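Local coordinates for mandelate racemase/muconate lactonizing protein (Alicyclobacillus acidocaldarius LAA1, PDB 3QLD) that belongs to the mandelate racemase/muconate lactonizing group of the enolase superfamily, its specific function being unassigned, at residues Leu267-Pro271 with Gly272-Gly276; Ala354-Ala357 with Asp358-Arg362. All blocks are in the same frame, centred on the assembly; numbering follows the deposited sequence.

Contact 1: Leu267-Pro271 with Gly272-Gly276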
loop_
_atom_site.group_PDB
_atom_site.type_symbol
_atom_site.label_atom_id
_atom_site.label_comp_id
_atom_site.label_asym_id
_atom_site.label_seq_id
_atom_site.Cartn_x
_atom_site.Cartn_y
_atom_site.Cartn_z
ATOM N N LEU A 267 12.866 15.403 -4.436
ATOM C CA LEU A 267 11.968 14.278 -4.753
ATOM C C LEU A 267 12.542 13.490 -5.911
ATOM O O LEU A 267 12.851 14.086 -6.970
ATOM C CB LEU A 267 10.550 14.807 -5.062
ATOM C CG LEU A 267 9.480 13.752 -5.460
ATOM C CD1 LEU A 267 9.184 12.823 -4.257
ATOM C CD2 LEU A 267 8.192 14.463 -5.896
ATOM N N ASN A 268 12.712 12.182 -5.686
ATOM C CA ASN A 268 12.922 11.188 -6.764
ATOM C C ASN A 268 11.562 10.857 -7.342
ATOM O O ASN A 268 10.701 10.252 -6.671
ATOM C CB ASN A 268 13.686 9.961 -6.245
ATOM C CG ASN A 268 13.908 8.881 -7.293
ATOM O OD1 ASN A 268 13.209 8.837 -8.300
ATOM N ND2 ASN A 268 14.830 7.991 -7.027
ATOM N N VAL A 269 11.350 11.331 -8.567
ATOM C CA VAL A 269 10.068 11.125 -9.263
ATOM C C VAL A 269 10.134 9.850 -10.104
ATOM O O VAL A 269 11.060 9.687 -10.898
ATOM C CB VAL A 269 9.756 12.298 -10.199
ATOM C CG1 VAL A 269 8.529 11.964 -11.177
ATOM C CG2 VAL A 269 9.443 13.552 -9.326
ATOM N N LYS A 270 9.161 8.928 -9.933
ATOM C CA LYS A 270 9.047 7.825 -10.910
ATOM C C LYS A 270 7.546 7.810 -11.206
ATOM O O LYS A 270 6.750 7.613 -10.313
ATOM C CB LYS A 270 9.538 6.501 -10.342
ATOM C CG LYS A 270 10.986 6.509 -9.884
ATOM C CD LYS A 270 11.475 5.160 -9.349
ATOM C CE LYS A 270 12.844 5.366 -8.684
ATOM N NZ LYS A 270 13.409 4.156 -8.049
ATOM N N PRO A 271 7.162 8.203 -12.425
ATOM C CA PRO A 271 5.757 8.389 -12.767
ATOM C C PRO A 271 4.929 7.165 -12.410
ATOM O O PRO A 271 3.813 7.300 -11.949
ATOM C CB PRO A 271 5.805 8.684 -14.299
ATOM C CG PRO A 271 7.193 9.282 -14.466
ATOM C CD PRO A 271 8.086 8.583 -13.521
ATOM N N GLY A 272 5.484 5.970 -12.590
ATOM C CA GLY A 272 4.723 4.749 -12.274
ATOM C C GLY A 272 4.458 4.649 -10.775
ATOM O O GLY A 272 3.357 4.344 -10.345
ATOM N N ARG A 273 5.451 4.976 -9.960
ATOM C CA ARG A 273 5.293 4.846 -8.480
ATOM C C ARG A 273 4.205 5.848 -8.044
ATOM O O ARG A 273 3.442 5.622 -7.115
ATOM C CB ARG A 273 6.659 5.176 -7.812
ATOM C CG ARG A 273 6.738 4.895 -6.277
ATOM C CD ARG A 273 8.088 5.451 -5.578
ATOM N NE ARG A 273 7.986 6.909 -5.329
ATOM C CZ ARG A 273 8.747 7.845 -5.900
ATOM N NH1 ARG A 273 9.728 7.512 -6.732
ATOM N NH2 ARG A 273 8.534 9.140 -5.603
ATOM N N LEU A 274 4.130 6.987 -8.729
ATOM C CA LEU A 274 3.188 8.052 -8.318
ATOM C C LEU A 274 1.773 7.881 -8.813
ATOM O O LEU A 274 0.865 8.538 -8.329
ATOM C CB LEU A 274 3.765 9.448 -8.665
ATOM C CG LEU A 274 4.991 9.813 -7.855
ATOM C CD1 LEU A 274 5.642 11.054 -8.505
ATOM C CD2 LEU A 274 4.489 10.114 -6.420
ATOM N N GLY A 275 1.560 6.966 -9.786
ATOM C CA GLY A 275 0.235 6.818 -10.361
ATOM C C GLY A 275 0.050 7.354 -11.787
ATOM O O GLY A 275 -1.107 7.373 -12.304
ATOM N N GLY A 276 1.144 7.727 -12.439
ATOM C CA GLY A 276 1.046 8.072 -13.857
ATOM C C GLY A 276 1.489 9.490 -14.160
ATOM O O GLY A 276 2.087 10.195 -13.308
#

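Contact 2: Ala354-Ala357 with Asp358-Arg362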
loop_
_atom_site.group_PDB
_atom_site.type_symbol
_atom_site.label_atom_id
_atom_site.label_comp_id
_atom_site.label_asym_id
_atom_site.label_seq_id
_atom_site.Cartn_x
_atom_site.Cartn_y
_atom_site.Cartn_z
ATOM N N ALA A 354 5.215 10.657 -30.976
ATOM C CA ALA A 354 3.795 10.748 -30.739
ATOM C C ALA A 354 3.436 9.328 -30.337
ATOM O O ALA A 354 2.907 8.559 -31.159
ATOM C CB ALA A 354 3.022 11.132 -32.039
ATOM N N GLY A 355 3.757 8.956 -29.096
ATOM C CA GLY A 355 3.521 7.584 -28.665
ATOM C C GLY A 355 4.693 6.666 -28.973
ATOM O O GLY A 355 5.359 6.794 -29.999
ATOM N N VAL A 356 4.921 5.667 -28.120
ATOM C CA VAL A 356 6.013 4.738 -28.363
ATOM C C VAL A 356 5.706 3.542 -29.280
ATOM O O VAL A 356 6.604 2.782 -29.583
ATOM C CB VAL A 356 6.608 4.258 -27.025
ATOM C CG1 VAL A 356 5.645 3.282 -26.351
ATOM C CG2 VAL A 356 7.921 3.631 -27.233
ATOM N N ALA A 357 4.469 3.360 -29.726
ATOM C CA ALA A 357 4.106 2.130 -30.472
ATOM C C ALA A 357 5.041 1.792 -31.628
ATOM O O ALA A 357 5.488 0.632 -31.751
ATOM C CB ALA A 357 2.593 2.139 -30.921
ATOM N N ASP A 358 5.407 2.813 -32.417
ATOM C CA ASP A 358 6.218 2.644 -33.660
ATOM C C ASP A 358 7.647 2.191 -33.419
ATOM O O ASP A 358 8.287 1.659 -34.328
ATOM C CB ASP A 358 6.260 3.939 -34.487
ATOM C CG ASP A 358 4.959 4.174 -35.249
ATOM O OD1 ASP A 358 4.099 3.253 -35.202
ATOM O OD2 ASP A 358 4.795 5.246 -35.920
ATOM N N TRP A 359 8.092 2.381 -32.174
ATOM C CA TRP A 359 9.396 2.063 -31.706
ATOM C C TRP A 359 9.510 0.656 -31.106
ATOM O O TRP A 359 10.597 0.166 -30.901
ATOM C CB TRP A 359 9.817 3.083 -30.644
ATOM C CG TRP A 359 10.171 4.398 -31.189
ATOM C CD1 TRP A 359 10.027 4.815 -32.499
ATOM C CD2 TRP A 359 10.726 5.525 -30.470
ATOM N NE1 TRP A 359 10.463 6.110 -32.628
ATOM C CE2 TRP A 359 10.905 6.573 -31.415
ATOM C CE3 TRP A 359 11.092 5.754 -29.130
ATOM C CZ2 TRP A 359 11.429 7.827 -31.065
ATOM C CZ3 TRP A 359 11.619 7.035 -28.774
ATOM C CH2 TRP A 359 11.781 8.041 -29.739
ATOM N N VAL A 360 8.387 0.010 -30.831
ATOM C CA VAL A 360 8.365 -1.308 -30.228
ATOM C C VAL A 360 8.732 -2.447 -31.185
ATOM O O VAL A 360 8.127 -2.589 -32.267
ATOM C CB VAL A 360 6.984 -1.583 -29.592
ATOM C CG1 VAL A 360 6.980 -2.982 -28.943
ATOM C CG2 VAL A 360 6.627 -0.502 -28.548
ATOM N N ASP A 361 9.697 -3.260 -30.767
ATOM C CA ASP A 361 10.099 -4.500 -31.476
ATOM C C ASP A 361 9.137 -5.611 -31.061
ATOM O O ASP A 361 9.269 -6.194 -29.963
ATOM C CB ASP A 361 11.566 -4.839 -31.171
ATOM C CG ASP A 361 12.097 -6.080 -31.956
ATOM O OD1 ASP A 361 11.296 -6.885 -32.435
ATOM O OD2 ASP A 361 13.327 -6.243 -32.057
ATOM N N ARG A 362 8.165 -5.857 -31.939
ATOM C CA ARG A 362 7.158 -6.892 -31.727
ATOM C C ARG A 362 7.768 -8.257 -31.568
ATOM O O ARG A 362 7.264 -9.047 -30.769
ATOM C CB ARG A 362 6.078 -6.906 -32.833
ATOM C CG ARG A 362 5.254 -5.591 -33.108
ATOM C CD ARG A 362 5.186 -4.623 -31.932
ATOM N NE ARG A 362 4.106 -3.622 -32.038
ATOM C CZ ARG A 362 4.280 -2.374 -32.492
ATOM N NH1 ARG A 362 5.482 -1.966 -32.915
ATOM N NH2 ARG A 362 3.252 -1.529 -32.525
#

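Contact 1: Leu267-Pro271 with Gly272-Gly276
The Arg273 guanidinium meets Asn268 edge-on: NH2 and NH1 both converge on the backbone Asn268 O, which lies near the guanidinium plane. The shorter bond, Arg273 NH2 to Asn268 O at 2.7 Å, runs almost in line with the carbonyl, whereas NH1 reaches the same oxygen from above the carbonyl plane. Leu267 CD1 also sits at this edge, 4.0 Å from Arg273 NH2, while Lys270 CG approaches NH1 obliquely at 3.5 Å. A bend at chi3 (79°) turns the arginine back over the preceding strand. The side-chain amide of Asn268 stands nearly perpendicular to the guanidinium, its ND2 donating to Glu221 OE2. Asp246 forms salt bridges with both Arg273 and Lys270; Lys270 NZ also bonds to Gly298 O. On the apolar side, the Val269 and Leu274 side chains cross at about a right angle, Val269 CG1 lying 4.0 Å from Leu274 CD1. Leu274 N donates to Lys270 O, 3.1 Å away. Gly275, at positive phi (107°), closes the short, weakly bonded helix that follows strand 266-269 in a Schellman motif, with Gly276 N reaching back to Pro271 O at 2.7 Å, within the TIM-barrel-like domain of this enolase-superfamily protein.

Contact 2: Ala354-Ala357 with Asp358-Arg362
From Val356 to Val360 the backbone closes a short 3-10 turn, in which Trp359 N donates to Val356 O at 3.0 Å and Val360 N to Ala357 O at 3.1 Å. The turn lies in the loop between strand 347-349 and helix 362-368, and it illustrates how successive i to i+3 bonds can compact an irregular connection before a helix begins.

Side chains pack along the turn. The Val356 side chain crosses that of Trp359 at about a right angle, and Val356 CG2, anti to its own nitrogen, meets Trp359 CB at 3.9 Å; the indole itself leads away from the turn, toward Pro351 and Cys353. Val360 places CG2 3.4 Å from Val356 O, so a methyl group packs beside a carbonyl already engaged by the Trp359 amide. Strand 43-48 lies against this part of the loop, with Trp45 touching Val356, Ala357 and Arg362.

Asp361 occupies the N-cap position of helix 362-368, its OD1 accepting from Ala364 N. The end of the next side chain, that of Arg362, comes back to the turn; a nearly eclipsed chi2 (-24°) bends the chain and brings the guanidinium obliquely to Ala357 O. NH2 makes a salt bridge with Glu43, tying the loop to strand 43-48. Arg362 NH1 spans two carbonyls: it bonds to Val360 O, which is tilted somewhat from the guanidinium plane, at 2.8 Å, and makes a weak, strongly bent bond of 117° with Ala357 O, the oxygen that also receives the Val360 amide.

In the fold
Contacts 1 and 2 show two ways in which a local turn can link regular elements of one chain. Their centres are about 22 Å apart and their nearest atoms about 13 Å, so they do not touch. Contact 1 is wholly buried, its centre about 6 Å from that of the chain; contact 2 is partly buried, about 19 Å from the same point. Lys270 and Asp246 follow strands 266-269 and 243-245, at the C-terminal end of the barrel where enolase-superfamily active sites lie, so contact 1 probably borders that region, unlike the distant contact 2. Helix 105-123 borders both, through Met106 and Met113 at contact 1 and Asp117 at contact 2.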